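Local coordinates for 4-dehydrase (Streptomyces venezuelae, PDB 2PO3) that acts as a pyridoxal phosphate-dependent aminotransferase that puts an amino group on a TDP-sugar during desosamine biosynthesis, at the interface of chains A and B. Numbering follows the deposited sequence. Chains: chain A/B, 4-dehydrase.

Contact 1: the interface of chains A and B. Residues chain A 227, 229; chain B 100-102, 105.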
loop_
_atom_site.group_PDB
_atom_site.type_symbol
_atom_site.label_atom_id
_atom_site.label_comp_id
_atom_site.label_asym_id
_atom_site.label_seq_id
_atom_site.Cartn_x
_atom_site.Cartn_y
_atom_site.Cartn_z
ATOM N N PHE A 227 4.354 -9.148 -6.358
ATOM C CA PHE A 227 3.581 -9.973 -7.266
ATOM C C PHE A 227 3.845 -11.457 -7.214
ATOM O O PHE A 227 3.361 -12.178 -8.077
ATOM C CB PHE A 227 3.659 -9.364 -8.681
ATOM C CG PHE A 227 3.261 -7.895 -8.650
ATOM C CD1 PHE A 227 4.206 -6.871 -8.746
ATOM C CD2 PHE A 227 1.919 -7.531 -8.509
ATOM C CE1 PHE A 227 3.818 -5.527 -8.705
ATOM C CE2 PHE A 227 1.522 -6.192 -8.471
ATOM C CZ PHE A 227 2.474 -5.178 -8.566
ATOM N N PHE A 229 6.672 -12.606 -7.508
ATOM C CA PHE A 229 7.803 -12.875 -8.391
ATOM C C PHE A 229 9.004 -13.361 -7.643
ATOM O O PHE A 229 9.375 -12.827 -6.584
ATOM C CB PHE A 229 8.273 -11.734 -9.308
ATOM C CG PHE A 229 7.196 -11.251 -10.241
ATOM C CD1 PHE A 229 7.146 -9.905 -10.623
ATOM C CD2 PHE A 229 6.231 -12.144 -10.722
ATOM C CE1 PHE A 229 6.153 -9.443 -11.490
ATOM C CE2 PHE A 229 5.228 -11.703 -11.587
ATOM C CZ PHE A 229 5.203 -10.354 -11.955
ATOM N N PHE B 100 -0.723 -8.188 -16.967
ATOM C CA PHE B 100 0.311 -8.207 -15.952
ATOM C C PHE B 100 -0.210 -9.071 -14.771
ATOM O O PHE B 100 -1.408 -9.111 -14.443
ATOM C CB PHE B 100 0.593 -6.757 -15.524
ATOM C CG PHE B 100 1.668 -6.677 -14.473
ATOM C CD1 PHE B 100 2.963 -7.130 -14.741
ATOM C CD2 PHE B 100 1.381 -6.156 -13.207
ATOM C CE1 PHE B 100 3.938 -7.043 -13.743
ATOM C CE2 PHE B 100 2.345 -6.062 -12.204
ATOM C CZ PHE B 100 3.637 -6.513 -12.488
ATOM N N ALA B 101 0.686 -9.791 -14.120
ATOM C CA ALA B 101 0.328 -10.658 -12.998
ATOM C C ALA B 101 -0.648 -10.055 -11.978
ATOM O O ALA B 101 -1.550 -10.729 -11.455
ATOM C CB ALA B 101 1.592 -11.095 -12.269
ATOM N N ALA B 102 -0.451 -8.777 -11.680
ATOM C CA ALA B 102 -1.260 -8.087 -10.693
ATOM C C ALA B 102 -2.765 -8.151 -10.863
ATOM O O ALA B 102 -3.471 -8.022 -9.873
ATOM C CB ALA B 102 -0.791 -6.649 -10.606
ATOM N N HIS B 105 -3.716 -11.749 -9.368
ATOM C CA HIS B 105 -3.110 -11.778 -8.035
ATOM C C HIS B 105 -3.800 -10.825 -7.074
ATOM O O HIS B 105 -4.064 -11.114 -5.907
ATOM C CB HIS B 105 -1.631 -11.345 -8.109
ATOM C CG HIS B 105 -0.741 -12.473 -8.518
ATOM N ND1 HIS B 105 -1.264 -13.690 -8.908
ATOM C CD2 HIS B 105 0.619 -12.539 -8.592
ATOM C CE1 HIS B 105 -0.240 -14.479 -9.226
ATOM N NE2 HIS B 105 0.885 -13.803 -9.029
#

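Contact 2: the interface of chains A and B. Residues chain A 81-82, 224, 239-240; chain B 77, 81, 105, 109.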
loop_
_atom_site.group_PDB
_atom_site.type_symbol
_atom_site.label_atom_id
_atom_site.label_comp_id
_atom_site.label_asym_id
_atom_site.label_seq_id
_atom_site.Cartn_x
_atom_site.Cartn_y
_atom_site.Cartn_z
ATOM N N GLN A 81 -0.651 -8.608 6.466
ATOM C CA GLN A 81 -1.196 -9.473 5.414
ATOM C C GLN A 81 -0.120 -10.327 4.748
ATOM O O GLN A 81 -0.311 -11.536 4.496
ATOM C CB GLN A 81 -1.972 -8.629 4.392
ATOM C CG GLN A 81 -3.258 -8.076 5.053
ATOM C CD GLN A 81 -3.810 -6.843 4.376
ATOM O OE1 GLN A 81 -3.150 -6.265 3.527
ATOM N NE2 GLN A 81 -5.011 -6.405 4.735
ATOM N N LEU A 82 1.037 -9.724 4.464
ATOM C CA LEU A 82 2.094 -10.535 3.850
ATOM C C LEU A 82 2.567 -11.635 4.786
ATOM O O LEU A 82 2.843 -12.745 4.372
ATOM C CB LEU A 82 3.379 -9.795 3.398
ATOM C CG LEU A 82 3.180 -8.540 2.574
ATOM C CD1 LEU A 82 4.419 -7.664 2.714
ATOM C CD2 LEU A 82 3.073 -8.906 1.093
ATOM N N LEU A 224 6.316 -12.208 -2.150
ATOM C CA LEU A 224 4.884 -11.920 -2.197
ATOM C C LEU A 224 4.571 -10.414 -2.268
ATOM O O LEU A 224 3.533 -9.994 -2.779
ATOM C CB LEU A 224 4.165 -12.534 -0.972
ATOM C CG LEU A 224 4.005 -14.050 -0.991
ATOM C CD1 LEU A 224 3.458 -14.534 0.350
ATOM C CD2 LEU A 224 3.093 -14.506 -2.131
ATOM N N GLY A 239 -0.023 -13.230 -4.786
ATOM C CA GLY A 239 0.892 -12.159 -4.411
ATOM C C GLY A 239 0.210 -10.802 -4.459
ATOM O O GLY A 239 -0.989 -10.727 -4.789
ATOM N N THR A 240 0.969 -9.740 -4.120
ATOM C CA THR A 240 0.399 -8.391 -4.153
ATOM C C THR A 240 1.464 -7.313 -4.383
ATOM O O THR A 240 2.608 -7.577 -4.728
ATOM C CB THR A 240 -0.370 -8.099 -2.829
ATOM O OG1 THR A 240 -1.182 -6.949 -2.950
ATOM C CG2 THR A 240 0.621 -7.932 -1.659
ATOM N N THR B 77 -2.738 -2.207 -7.524
ATOM C CA THR B 77 -3.071 -3.543 -6.992
ATOM C C THR B 77 -4.032 -3.408 -5.797
ATOM O O THR B 77 -5.118 -4.002 -5.751
ATOM C CB THR B 77 -1.778 -4.282 -6.620
ATOM O OG1 THR B 77 -0.993 -4.328 -7.793
ATOM C CG2 THR B 77 -2.100 -5.701 -6.141
ATOM N N GLN B 81 -8.304 -4.481 -5.139
ATOM C CA GLN B 81 -8.770 -5.152 -3.932
ATOM C C GLN B 81 -9.838 -4.326 -3.245
ATOM O O GLN B 81 -10.861 -4.863 -2.859
ATOM C CB GLN B 81 -7.601 -5.355 -2.969
ATOM C CG GLN B 81 -6.575 -6.256 -3.660
ATOM C CD GLN B 81 -5.237 -6.347 -2.948
ATOM O OE1 GLN B 81 -4.897 -5.542 -2.068
ATOM N NE2 GLN B 81 -4.454 -7.336 -3.359
ATOM N N HIS B 105 -3.716 -11.749 -9.368
ATOM C CA HIS B 105 -3.110 -11.778 -8.035
ATOM C C HIS B 105 -3.800 -10.825 -7.074
ATOM O O HIS B 105 -4.064 -11.114 -5.907
ATOM C CB HIS B 105 -1.631 -11.345 -8.109
ATOM C CG HIS B 105 -0.741 -12.473 -8.518
ATOM N ND1 HIS B 105 -1.264 -13.690 -8.908
ATOM C CD2 HIS B 105 0.619 -12.539 -8.592
ATOM C CE1 HIS B 105 -0.240 -14.479 -9.226
ATOM N NE2 HIS B 105 0.885 -13.803 -9.029
ATOM N N TRP B 109 -5.231 -12.711 -3.841
ATOM C CA TRP B 109 -4.741 -12.279 -2.536
ATOM C C TRP B 109 -5.845 -12.127 -1.510
ATOM O O TRP B 109 -5.657 -12.459 -0.338
ATOM C CB TRP B 109 -4.022 -10.936 -2.634
ATOM C CG TRP B 109 -3.147 -10.559 -1.467
ATOM C CD1 TRP B 109 -3.378 -9.543 -0.595
ATOM C CD2 TRP B 109 -1.866 -11.113 -1.085
ATOM N NE1 TRP B 109 -2.341 -9.438 0.317
ATOM C CE2 TRP B 109 -1.401 -10.386 0.029
ATOM C CE3 TRP B 109 -1.070 -12.168 -1.566
ATOM C CZ2 TRP B 109 -0.184 -10.700 0.651
ATOM C CZ3 TRP B 109 0.138 -12.471 -0.961
ATOM C CH2 TRP B 109 0.574 -11.736 0.137
HETATM O O HOH W 1 -2.184 -5.256 -1.141
HETATM O O HOH W 2 -1.585 -6.886 1.407
#

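Contact 1: the interface of chains A and B
Aromatic packing between A:Phe227 and B:Phe100 carries this contact. The two rings meet edge to face, with their planes turned 73° apart. The edge belongs to B:Phe100. Its CE2 stands 3.6 Å above the plane of the A:Phe227 ring, over the centre. CG of B:Phe100 lies anti to the backbone N (chi1 -180°), which reaches the ring out towards chain A. A second phenylalanine, A:Phe229, comes to the same ring from another side. CE1 of A:Phe229 is 4.0 Å from CE1 of B:Phe100, and the latter atom lies in plane at the edge of the A:Phe229 ring. Within chain A, CB of A:Phe227 rests on one face of the A:Phe229 ring, towards its rim.

Two alanine methyls add smaller apolar contacts. CB of B:Ala101 touches the CE2 and CZ rim of A:Phe229, at 3.7 Å from CZ. CB of B:Ala102 lies beyond the CD2 and CE2 rim of A:Phe227, on the same side of the ring as B:Phe100. Its distance from CD2 of A:Phe227 is 3.5 Å.

The polar part is a carbonyl facing an imidazole edge. O of A:Phe227 lies in the ring plane of B:His105, 3.1 Å from NE2. It sits beside the CD2 to NE2 bond, so any hydrogen bond from NE2 would be strongly bent and is doubtful. With chi1 at -53°, the A:Phe227 ring points away from its own carbonyl carbon. Ring and carbonyl can thus serve different partners.

Replacing A:Phe227 with alanine would probably leave the edge of B:Phe100 without a face to rest on and open a gap beside the B:Ala102 methyl.

A:Phe227 and A:Phe229 also belong to a pocket for T4K, the external aldimine of pyridoxal phosphate with the sugar product. The site therefore joins the subunits and probably steadies a loop that one chain lends to its neighbour's active site.

Contact 2: the interface of chains A and B
The indole of B:Trp109 lies against the A:Gly239 and A:Thr240 backbone segment, which runs along one of its faces. CB of A:Thr240 sits over the five-membered ring, 3.7 Å from its centroid. CG2 of A:Thr240 lies over the six-membered ring, 3.9 Å from that centroid. Both are CH-pi contacts. CA of A:Gly239 approaches the same face near its rim, 3.5 Å from CE3 of B:Trp109. The glycine backbone shape (phi 153°) is one that other residues would be unlikely to adopt.

Two leucines flank the outer rim of the six-membered ring. CD2 of A:Leu82, raised towards the A:Thr240 side, meets CZ2 of B:Trp109 at 3.7 Å, while A:Leu224 packs its CB and CD2 near CH2 and CZ3. On another flat group, the B:His105 imidazole, the backbone N of A:Gly239 lies above the plane, towards the rim.

The polar side of the patch is built mainly from water. OG1 of A:Thr240 is anti to its own N (chi1 -166°). This turns the hydroxyl towards B:Gln81 and sets the methyl over the indole. The direct hydrogen bond from NE2 of B:Gln81 to this hydroxyl is weak, at 3.3 Å. Water 1 joins the same two side chains, through OG1 of A:Thr240 and OE1 of B:Gln81. Water 2 lies 2.7 Å from OE1 of A:Gln81. It also meets NE1 of B:Trp109 at 2.9 Å, in a bond bent to 139° at the hydrogen. The waters bond to each other, so the amide oxygens of both Gln81 copies are joined across the interface.

The site sets a large aromatic side chain of one subunit into a surface of the other. Apolar packing holds the face and outer rim, and the water chain satisfies the indole N-H. It probably helps hold the two-chain assembly together and fixes the loop at A:Thr240, next to the ligand-pocket residue A:Asn241.

The centres of contact 1 and contact 2 are about 8 Å apart, so they form neighbouring parts of one two-fold symmetric interface. They share B:His105 and helix 102-109 of chain B. The imidazole edge serves contact 1 and a face serves contact 2. The centre of contact 1 is about 12 Å from B:Lys200, the predicted catalytic lysine. That of contact 2 is about 21 Å from A:Lys200. Contact 1 thus sits towards a cofactor site, while contact 2 brings in helix 76-87 from both chains. Each has a twin with the chains exchanged. Subunit pairing and active-site construction are therefore probably coupled at both active sites.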